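Local coordinates for putative neuraminyllactose-binding hemagglutinin homolog (Helicobacter pylori, PDB 3BGH), which is an outer-membrane lipoprotein, also called the flagellar sheath adhesin HpaA, that probably acts as an adhesin for sialylated glycans such as neuraminyllactose, at the interface of chains A and B. Numbering follows the deposited sequence. Chains: chain A/B, Putative neuraminyllactose-binding hemagglutinin homolog.

Contact 1: the interface of chains A and B. Residues chain A 103-105, 130-131, 133; chain B 105, 107, 109, 129.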
ATOM      1  N   ASP A 103     -10.970   5.994  -4.143  1.00 58.60           N
ATOM      2  CA  ASP A 103     -10.649   4.607  -3.906  1.00 57.79           C
ATOM      3  C   ASP A 103      -9.201   4.429  -3.439  1.00 55.92           C
ATOM      4  O   ASP A 103      -8.323   5.230  -3.771  1.00 55.71           O
ATOM      5  CB  ASP A 103     -10.926   3.774  -5.161  1.00 58.97           C
ATOM      6  CG  ASP A 103     -12.363   3.963  -5.693  1.00 62.96           C
ATOM      7  OD1 ASP A 103     -13.206   3.059  -5.485  1.00 66.66           O
ATOM      8  OD2 ASP A 103     -12.653   5.015  -6.322  1.00 65.73           O
ATOM      9  N   GLY A 104      -8.950   3.363  -2.685  1.00 53.82           N
ATOM     10  CA  GLY A 104      -7.619   3.071  -2.177  1.00 51.27           C
ATOM     11  C   GLY A 104      -7.545   2.058  -1.054  1.00 49.85           C
ATOM     12  O   GLY A 104      -8.426   1.206  -0.901  1.00 48.61           O
ATOM     13  N   ASN A 105      -6.465   2.133  -0.283  1.00 48.93           N
ATOM     14  CA  ASN A 105      -6.253   1.207   0.813  1.00 48.21           C
ATOM     15  C   ASN A 105      -5.242   1.731   1.742  1.00 47.74           C
ATOM     16  O   ASN A 105      -4.381   2.552   1.370  1.00 48.12           O
ATOM     17  CB  ASN A 105      -5.767  -0.188   0.307  1.00 49.09           C
ATOM     18  CG  ASN A 105      -4.294  -0.194  -0.023  1.00 48.62           C
ATOM     19  OD1 ASN A 105      -3.889   0.268  -1.102  1.00 48.72           O
ATOM     20  ND2 ASN A 105      -3.476  -0.673   0.912  1.00 43.18           N
ATOM     21  N   GLY A 130       0.031   2.009   1.682  1.00 44.35           N
ATOM     22  CA  GLY A 130      -1.226   2.300   1.046  1.00 44.12           C
ATOM     23  C   GLY A 130      -1.198   3.624   0.316  1.00 44.04           C
ATOM     24  O   GLY A 130      -0.207   4.288   0.263  1.00 43.06           O
ATOM     25  N   TYR A 131      -2.328   4.005  -0.227  1.00 44.59           N
ATOM     26  CA  TYR A 131      -2.367   5.034  -1.198  1.00 46.17           C
ATOM     27  C   TYR A 131      -3.853   5.310  -1.522  1.00 46.93           C
ATOM     28  O   TYR A 131      -4.642   4.388  -1.710  1.00 46.99           O
ATOM     29  CB  TYR A 131      -1.571   4.575  -2.449  1.00 45.49           C
ATOM     30  CG  TYR A 131      -1.439   5.625  -3.514  1.00 45.16           C
ATOM     31  CD1 TYR A 131      -0.298   6.422  -3.611  1.00 43.82           C
ATOM     32  CD2 TYR A 131      -2.470   5.837  -4.438  1.00 46.72           C
ATOM     33  CE1 TYR A 131      -0.183   7.426  -4.599  1.00 42.17           C
ATOM     34  CE2 TYR A 131      -2.358   6.831  -5.452  1.00 45.67           C
ATOM     35  CZ  TYR A 131      -1.215   7.594  -5.521  1.00 45.57           C
ATOM     36  OH  TYR A 131      -1.148   8.549  -6.498  1.00 48.29           O
ATOM     37  N   ASN A 133      -6.607   7.360  -3.991  1.00 49.78           N
ATOM     38  CA  ASN A 133      -6.810   8.025  -5.240  1.00 50.72           C
ATOM     39  C   ASN A 133      -8.161   8.704  -5.343  1.00 51.20           C
ATOM     40  O   ASN A 133      -9.210   8.042  -5.331  1.00 51.04           O
ATOM     41  CB  ASN A 133      -6.686   7.033  -6.370  1.00 50.96           C
ATOM     42  CG  ASN A 133      -6.555   7.714  -7.684  1.00 52.70           C
ATOM     43  OD1 ASN A 133      -5.526   8.367  -7.966  1.00 56.11           O
ATOM     44  ND2 ASN A 133      -7.587   7.603  -8.507  1.00 51.05           N
TER
ATOM     45  N   ASN B 105       2.156  -6.700   2.582  1.00 50.60           N
ATOM     46  CA  ASN B 105       1.071  -6.725   1.631  1.00 49.87           C
ATOM     47  C   ASN B 105       1.381  -6.084   0.297  1.00 49.38           C
ATOM     48  O   ASN B 105       2.288  -5.259   0.203  1.00 48.88           O
ATOM     49  CB  ASN B 105      -0.146  -6.010   2.207  1.00 50.32           C
ATOM     50  CG  ASN B 105       0.024  -4.539   2.228  1.00 48.95           C
ATOM     51  OD1 ASN B 105       0.734  -4.011   3.081  1.00 53.29           O
ATOM     52  ND2 ASN B 105      -0.622  -3.847   1.290  1.00 45.78           N
ATOM     53  N   ALA B 107      -1.151  -4.339  -2.799  1.00 46.83           N
ATOM     54  CA  ALA B 107      -2.489  -4.005  -3.234  1.00 47.17           C
ATOM     55  C   ALA B 107      -2.479  -3.406  -4.618  1.00 47.62           C
ATOM     56  O   ALA B 107      -1.509  -2.790  -5.029  1.00 48.19           O
ATOM     57  CB  ALA B 107      -3.191  -3.041  -2.207  1.00 46.09           C
ATOM     58  N   LEU B 109      -4.474  -0.780  -7.265  1.00 48.80           N
ATOM     59  CA  LEU B 109      -5.491   0.246  -7.397  1.00 48.81           C
ATOM     60  C   LEU B 109      -5.768   0.334  -8.872  1.00 49.15           C
ATOM     61  O   LEU B 109      -4.854   0.250  -9.683  1.00 47.80           O
ATOM     62  CB  LEU B 109      -4.984   1.603  -6.897  1.00 49.00           C
ATOM     63  CG  LEU B 109      -4.762   1.830  -5.388  1.00 51.84           C
ATOM     64  CD1 LEU B 109      -3.482   1.178  -4.854  1.00 50.37           C
ATOM     65  CD2 LEU B 109      -4.729   3.317  -5.166  1.00 50.86           C
ATOM     66  N   SER B 129       0.338  -0.523  -4.400  1.00 43.68           N
ATOM     67  CA  SER B 129       0.890   0.055  -3.202  1.00 43.91           C
ATOM     68  C   SER B 129       1.371  -1.150  -2.457  1.00 43.99           C
ATOM     69  O   SER B 129       1.163  -2.296  -2.912  1.00 45.51           O
ATOM     70  CB  SER B 129      -0.177   0.827  -2.422  1.00 43.60           C
ATOM     71  OG  SER B 129      -1.105  -0.069  -1.848  1.00 46.39           O
TER
HETATM   72  O   HOH W   1      -0.793  -0.967   0.707  1.00 39.94           O
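A:Asn105 reaches from strand 98-114 of chain A to B:Ser129 on strand 123-137 of chain B, where two copies of this protein of the NLBH (HpaA) family lay the faces of their sheets together near the two-fold axis. From CB the side chain of A:Asn105 starts between its own backbone N and carbonyl carbon (chi1 79°), a crowded position that points the amide at the partner. CG, the amide carbon, lies 3.8 Å from the methyl CB of B:Ala107, which sits over one face of the amide. OD1, the amide oxygen, accepts a hydrogen bond of 2.9 Å from the hydroxyl OG of B:Ser129. The donor sits in the carbonyl plane on a lone pair, with a C=O...donor angle of 120°, the favoured direction for an sp2 oxygen. ND2, the other branch, turns to water 1, 2.7 Å away, and the bond is nearly straight at 168°. The same water is 2.7 Å from OG of B:Ser129 and 2.9 Å from ND2 of B:Asn105, the same asparagine of the other copy. It thus ties together the amide nitrogens of both copies, which do not bond to each other directly, and with the OG-OD1 bond it fixes the rotation of the A:Asn105 amide. B:Ser129 uses its hydroxyl for both the asparagine oxygen and the water, while its CB packs against CA of A:Gly130, and the absence of a side chain on the glycine probably helps the serine to approach. Farther along, the branched end of B:Leu109 lies against chain A: CD2 touches the ring carbon CD2 of A:Tyr131 at 3.5 Å, the two side chains crossing at about a right angle, and CD1 faces OD1 of A:Asn105 at 3.9 Å.

Contact 2: the interface of chains A and B. Residues chain A 109, 112, 127, 129, 154; chain B 131, 133.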
ATOM      1  N   LEU A 109       1.728  -2.548   8.896  1.00 55.25           N
ATOM      2  CA  LEU A 109       2.710  -3.595   9.134  1.00 55.33           C
ATOM      3  C   LEU A 109       3.210  -3.462  10.555  1.00 55.20           C
ATOM      4  O   LEU A 109       3.429  -2.370  11.057  1.00 53.78           O
ATOM      5  CB  LEU A 109       3.867  -3.456   8.170  1.00 56.12           C
ATOM      6  CG  LEU A 109       3.654  -3.925   6.732  1.00 58.62           C
ATOM      7  CD1 LEU A 109       2.614  -3.100   5.973  1.00 61.27           C
ATOM      8  CD2 LEU A 109       4.971  -3.846   6.042  1.00 58.09           C
ATOM      9  N   ILE A 112       8.460  -3.901  13.068  1.00 59.51           N
ATOM     10  CA  ILE A 112       9.645  -3.557  12.308  1.00 58.65           C
ATOM     11  C   ILE A 112      10.611  -2.932  13.320  1.00 58.19           C
ATOM     12  O   ILE A 112      10.190  -2.113  14.165  1.00 57.17           O
ATOM     13  CB  ILE A 112       9.309  -2.543  11.187  1.00 58.66           C
ATOM     14  CG1 ILE A 112       8.142  -3.029  10.340  1.00 58.96           C
ATOM     15  CG2 ILE A 112      10.481  -2.308  10.299  1.00 57.46           C
ATOM     16  CD1 ILE A 112       7.961  -2.221   9.068  1.00 58.35           C
ATOM     17  N   MET A 127       4.164   0.428  11.008  1.00 48.29           N
ATOM     18  CA  MET A 127       4.306   1.345   9.885  1.00 46.81           C
ATOM     19  C   MET A 127       3.260   1.055   8.834  1.00 46.60           C
ATOM     20  O   MET A 127       3.008  -0.107   8.515  1.00 46.81           O
ATOM     21  CB  MET A 127       5.713   1.224   9.253  1.00 47.36           C
ATOM     22  CG  MET A 127       6.037   2.292   8.145  1.00 48.16           C
ATOM     23  SD  MET A 127       7.703   2.156   7.357  1.00 42.62           S
ATOM     24  CE  MET A 127       7.438   0.688   6.448  1.00 45.04           C
ATOM     25  N   SER A 129       1.369   1.323   4.943  1.00 45.84           N
ATOM     26  CA  SER A 129       1.525   1.444   3.501  1.00 45.03           C
ATOM     27  C   SER A 129       0.134   1.768   2.973  1.00 44.80           C
ATOM     28  O   SER A 129      -0.841   1.773   3.732  1.00 45.37           O
ATOM     29  CB  SER A 129       2.042   0.131   2.909  1.00 44.89           C
ATOM     30  OG  SER A 129       1.015  -0.840   2.896  1.00 47.94           O
ATOM     31  N   LYS A 154       4.541   4.786   4.905  1.00 49.62           N
ATOM     32  CA  LYS A 154       5.653   5.256   5.781  1.00 50.57           C
ATOM     33  C   LYS A 154       5.261   6.057   7.024  1.00 50.31           C
ATOM     34  O   LYS A 154       6.116   6.682   7.663  1.00 51.10           O
ATOM     35  CB  LYS A 154       6.753   6.002   4.992  1.00 50.63           C
ATOM     36  CG  LYS A 154       7.270   5.258   3.783  1.00 53.73           C
ATOM     37  CD  LYS A 154       8.351   4.268   4.119  1.00 61.77           C
ATOM     38  CE  LYS A 154       9.318   4.068   2.909  1.00 65.21           C
ATOM     39  NZ  LYS A 154      10.440   3.132   3.234  1.00 68.13           N
TER
ATOM     40  N   TYR B 131       4.154  -3.136   0.714  1.00 47.82           N
ATOM     41  CA  TYR B 131       5.436  -3.187   1.372  1.00 49.36           C
ATOM     42  C   TYR B 131       5.642  -4.577   1.880  1.00 50.27           C
ATOM     43  O   TYR B 131       4.689  -5.250   2.312  1.00 50.45           O
ATOM     44  CB  TYR B 131       5.454  -2.208   2.537  1.00 49.88           C
ATOM     45  CG  TYR B 131       6.833  -1.879   3.074  1.00 50.68           C
ATOM     46  CD1 TYR B 131       7.621  -0.865   2.493  1.00 52.47           C
ATOM     47  CD2 TYR B 131       7.348  -2.563   4.181  1.00 48.98           C
ATOM     48  CE1 TYR B 131       8.928  -0.557   3.009  1.00 52.60           C
ATOM     49  CE2 TYR B 131       8.604  -2.279   4.698  1.00 50.31           C
ATOM     50  CZ  TYR B 131       9.387  -1.278   4.119  1.00 52.86           C
ATOM     51  OH  TYR B 131      10.618  -1.016   4.658  1.00 53.77           O
ATOM     52  N   ASN B 133       8.213  -6.696   4.508  1.00 54.94           N
ATOM     53  CA  ASN B 133       9.254  -6.732   5.510  1.00 56.19           C
ATOM     54  C   ASN B 133       9.810  -8.135   5.805  1.00 57.06           C
ATOM     55  O   ASN B 133       9.054  -9.081   5.977  1.00 57.36           O
ATOM     56  CB  ASN B 133       8.733  -6.151   6.795  1.00 56.38           C
ATOM     57  CG  ASN B 133       9.833  -5.899   7.755  1.00 57.55           C
ATOM     58  OD1 ASN B 133      10.665  -5.025   7.529  1.00 56.65           O
ATOM     59  ND2 ASN B 133       9.892  -6.698   8.813  1.00 58.70           N
TER
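B:Tyr131 has CG anti to its backbone N (chi1 -164°), which sends the ring from strand 123-137 of chain B across to chain A, where A:Met127 meets it with a chain extended through chi1 and chi2 and then bent at chi3 (70°). The bend carries the methyl CE over one face of the phenol ring, 3.7 Å from the centroid and offset toward the rim, a CH-pi contact. Its nearest ring atoms include CZ, the carbon that bears the hydroxyl, at 3.6 Å from CE. A:Leu109 adds a second apolar support: its CD2 branch packs against the ring carbon CD2 of B:Tyr131 and comes within 3.9 Å of CB of the tyrosine. Near the CE1 side of the rim, on the same side of the plane as the methionine methyl, the amine tip NZ of A:Lys154 stands 4.0 Å from CE1, at van der Waals distance and without a hydrogen bond. Beside the ring, A:Ile112 turns its branch methyl CG2 to the amide oxygen OD1 of B:Asn133 at 3.9 Å. No polar pair bridges the two chains within this patch, so cohesion here comes from shape and apolar packing. In the deposited dimer, which may not be the biological one, burying the tyrosine ring against one strand pair of chain A helps hold the two sheets together.

The C-alpha centres of contact 1 and contact 2 are about 13 Å apart along one continuous interface. Contact 1 uses strands 98-114 and 123-137 of both chains; contact 2 sets these strands of chain A, plus a loop lysine, against strand 123-137 of chain B. Positions 109, 129, 131 and 133 serve in both, with the chains exchanged: chain B gives the leucine in contact 1, chain A in contact 2, the tyrosine the other way round. The two-fold axis therefore repeats the apolar tyrosine site on either side of a watered polar centre. Such symmetry would suit a dimer, though crystal packing could also produce it.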